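Local coordinates for protein endoglucanase (Cryptopygus antarcticus, PDB 5H4U) that hydrolyses internal beta-1,4-glucosidic linkages in cellulose, lichenan and cereal beta-glucans, releasing mainly cellobiose, cellotriose and cellotetraose from carboxymethylcellulose, at residues M121-V125 and V207-L213. Residues are numbered along the deposited sequence; the frame is centred on the assembly and turned at random.
Sequences MIVQV and VRCPTIL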
ATOM      1  N   MET A 121      11.598   5.539  -4.015  1.00  8.63           N
ATOM      2  CA  MET A 121      10.271   5.008  -4.264  1.00  8.37           C
ATOM      3  C   MET A 121       9.236   6.096  -4.036  1.00  8.95           C
ATOM      4  O   MET A 121       9.315   6.854  -3.064  1.00  9.14           O
ATOM      5  CB  MET A 121       9.964   3.821  -3.376  1.00  8.29           C
ATOM      6  CG  MET A 121       8.634   3.202  -3.690  1.00  8.15           C
ATOM      7  SD  MET A 121       8.197   1.897  -2.536  1.00  9.70           S
ATOM      8  CE  MET A 121       6.755   1.211  -3.370  1.00  8.03           C
ATOM      9  N   ILE A 122       8.238   6.141  -4.906  1.00  8.59           N
ATOM     10  CA  ILE A 122       7.170   7.119  -4.819  1.00  8.40           C
ATOM     11  C   ILE A 122       5.889   6.354  -4.532  1.00  8.51           C
ATOM     12  O   ILE A 122       5.528   5.418  -5.266  1.00  8.41           O
ATOM     13  CB  ILE A 122       7.067   7.946  -6.106  1.00  8.79           C
ATOM     14  CG1 ILE A 122       8.434   8.540  -6.432  1.00  8.60           C
ATOM     15  CG2 ILE A 122       6.063   9.055  -5.944  1.00  8.51           C
ATOM     16  CD1 ILE A 122       8.469   9.339  -7.694  1.00  8.38           C
ATOM     17  N   VAL A 123       5.239   6.702  -3.424  1.00  8.46           N
ATOM     18  CA  VAL A 123       4.020   6.017  -3.015  1.00  8.64           C
ATOM     19  C   VAL A 123       2.891   7.028  -2.941  1.00  8.68           C
ATOM     20  O   VAL A 123       3.096   8.217  -2.660  1.00  8.83           O
ATOM     21  CB  VAL A 123       4.179   5.258  -1.671  1.00  8.26           C
ATOM     22  CG1 VAL A 123       5.251   4.203  -1.799  1.00  8.42           C
ATOM     23  CG2 VAL A 123       4.511   6.204  -0.549  1.00  7.95           C
ATOM     24  N   GLN A 124       1.687   6.543  -3.217  1.00  8.77           N
ATOM     25  CA  GLN A 124       0.471   7.245  -2.866  1.00  8.39           C
ATOM     26  C   GLN A 124      -0.130   6.601  -1.624  1.00  8.67           C
ATOM     27  O   GLN A 124      -0.252   5.371  -1.542  1.00  8.72           O
ATOM     28  CB  GLN A 124      -0.543   7.235  -3.998  1.00  8.54           C
ATOM     29  CG  GLN A 124      -1.738   8.129  -3.666  1.00  9.45           C
ATOM     30  CD  GLN A 124      -2.811   8.100  -4.712  1.00  9.51           C
ATOM     31  OE1 GLN A 124      -2.901   7.159  -5.493  1.00  9.46           O
ATOM     32  NE2 GLN A 124      -3.657   9.122  -4.718  1.00 10.28           N
ATOM     33  N   VAL A 125      -0.495   7.443  -0.664  1.00  8.36           N
ATOM     34  CA  VAL A 125      -1.059   6.981   0.590  1.00  8.17           C
ATOM     35  C   VAL A 125      -2.542   6.710   0.354  1.00  8.85           C
ATOM     36  O   VAL A 125      -3.278   7.583  -0.124  1.00  8.58           O
ATOM     37  CB  VAL A 125      -0.837   8.023   1.693  1.00  9.01           C
ATOM     38  CG1 VAL A 125      -1.592   7.650   2.968  1.00  9.19           C
ATOM     39  CG2 VAL A 125       0.647   8.229   1.938  1.00  8.40           C
ATOM     40  N   VAL A 207       5.202  15.153  -2.655  1.00  9.76           N
ATOM     41  CA  VAL A 207       5.254  15.561  -4.053  1.00 10.05           C
ATOM     42  C   VAL A 207       3.826  15.541  -4.580  1.00  9.54           C
ATOM     43  O   VAL A 207       2.948  14.887  -4.023  1.00  9.28           O
ATOM     44  CB  VAL A 207       6.189  14.672  -4.926  1.00  9.50           C
ATOM     45  CG1 VAL A 207       7.596  14.621  -4.341  1.00  8.86           C
ATOM     46  CG2 VAL A 207       5.613  13.276  -5.061  1.00  9.18           C
ATOM     47  N   ARG A 208       3.593  16.282  -5.652  1.00  9.70           N
ATOM     48  CA  ARG A 208       2.316  16.198  -6.340  1.00 10.50           C
ATOM     49  C   ARG A 208       2.198  14.833  -7.019  1.00 11.32           C
ATOM     50  O   ARG A 208       3.157  14.346  -7.632  1.00 10.71           O
ATOM     51  CB  ARG A 208       2.181  17.327  -7.359  1.00 10.60           C
ATOM     52  CG  ARG A 208       0.795  17.455  -7.920  1.00 10.91           C
ATOM     53  CD  ARG A 208       0.559  18.804  -8.554  1.00 11.21           C
ATOM     54  NE  ARG A 208      -0.874  19.076  -8.633  1.00 12.19           N
ATOM     55  CZ  ARG A 208      -1.570  19.828  -7.775  1.00 12.36           C
ATOM     56  NH1 ARG A 208      -0.988  20.456  -6.754  1.00 11.63           N
ATOM     57  NH2 ARG A 208      -2.868  19.964  -7.954  1.00 13.16           N
ATOM     58  N   CYS A 209       1.047  14.191  -6.854  1.00 11.05           N
ATOM     59  CA  CYS A 209       0.935  12.785  -7.206  1.00 11.11           C
ATOM     60  C   CYS A 209       1.132  12.587  -8.710  1.00 11.71           C
ATOM     61  O   CYS A 209       0.461  13.242  -9.514  1.00 11.63           O
ATOM     62  CB  CYS A 209      -0.425  12.248  -6.759  1.00 11.51           C
ATOM     63  SG  CYS A 209      -0.539  11.688  -4.996  1.00 12.20           S
ATOM     64  N   PRO A 210       2.030  11.702  -9.130  1.00 12.41           N
ATOM     65  CA  PRO A 210       2.195  11.457 -10.568  1.00 11.84           C
ATOM     66  C   PRO A 210       0.987  10.732 -11.143  1.00 11.61           C
ATOM     67  O   PRO A 210       0.292   9.991 -10.449  1.00 10.84           O
ATOM     68  CB  PRO A 210       3.446  10.582 -10.638  1.00 11.64           C
ATOM     69  CG  PRO A 210       3.473   9.865  -9.302  1.00 11.47           C
ATOM     70  CD  PRO A 210       2.854  10.798  -8.301  1.00 11.24           C
ATOM     71  N   THR A 211       0.742  10.955 -12.436  1.00 11.91           N
ATOM     72  CA  THR A 211      -0.377  10.279 -13.081  1.00 12.06           C
ATOM     73  C   THR A 211      -0.172   8.780 -13.170  1.00 11.90           C
ATOM     74  O   THR A 211      -1.150   8.050 -13.333  1.00 11.89           O
ATOM     75  CB  THR A 211      -0.623  10.795 -14.498  1.00 12.69           C
ATOM     76  OG1 THR A 211       0.527  10.518 -15.308  1.00 13.17           O
ATOM     77  CG2 THR A 211      -0.905  12.287 -14.497  1.00 12.11           C
ATOM     78  N   ILE A 212       1.065   8.290 -13.091  1.00 12.04           N
ATOM     79  CA  ILE A 212       1.205   6.845 -13.164  1.00 12.18           C
ATOM     80  C   ILE A 212       0.665   6.164 -11.912  1.00 11.73           C
ATOM     81  O   ILE A 212       0.342   4.975 -11.954  1.00 12.02           O
ATOM     82  CB  ILE A 212       2.650   6.417 -13.490  1.00 11.88           C
ATOM     83  CG1 ILE A 212       2.612   4.979 -14.016  1.00 12.12           C
ATOM     84  CG2 ILE A 212       3.611   6.651 -12.335  1.00 11.34           C
ATOM     85  CD1 ILE A 212       3.871   4.475 -14.577  1.00 13.14           C
ATOM     86  N   LEU A 213       0.531   6.890 -10.807  1.00 11.64           N
ATOM     87  CA  LEU A 213      -0.155   6.376  -9.628  1.00 11.40           C
ATOM     88  C   LEU A 213      -1.642   6.749  -9.638  1.00 11.08           C
ATOM     89  O   LEU A 213      -2.507   5.885  -9.467  1.00 10.97           O
ATOM     90  CB  LEU A 213       0.540   6.910  -8.363  1.00 10.80           C
ATOM     91  CG  LEU A 213       1.867   6.241  -7.983  1.00 10.06           C
ATOM     92  CD1 LEU A 213       2.575   6.976  -6.843  1.00  9.08           C
ATOM     93  CD2 LEU A 213       1.665   4.767  -7.623  1.00  9.45           C
TER
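Segment 121-125, on strand 120-128, turns the side chains of I122 and Q124 toward segment 207-213, which leads from strand 201-207 into helix 211-217. V123 and V125 point the other way, where both touch F137 in the sheet.

The apolar contacts gather on I122. I122 CG2 lies 4.3 Å from V207 CG2, 4.3 Å from P210 CG and 4.2 Å from L213 CD1. P210 is the N-cap residue of the helix, and P210 O accepts a hydrogen bond from L213 N at 3.1 Å. In this first turn L213 faces the strand. L213 CD1 rests against the strand backbone, 3.7 Å from I122 O and 3.8 Å from Q124 N.

Q124 is apolar along its chain and polar at its end. Q124 CG packs 4.0 Å from C209 SG. The Q124 amide hydrogen-bonds further along the chain, through OE1 to S217 OG and through NE2 to C219 O.

The segments themselves meet by van der Waals contact alone. The C-terminal helix is thus seated on the double-psi beta-barrel of family 45 by apolar side chains, while the C209-C106 disulfide ties the approach to the helix to strand 106-111, and the Q124 amide reaches the helix end and beyond.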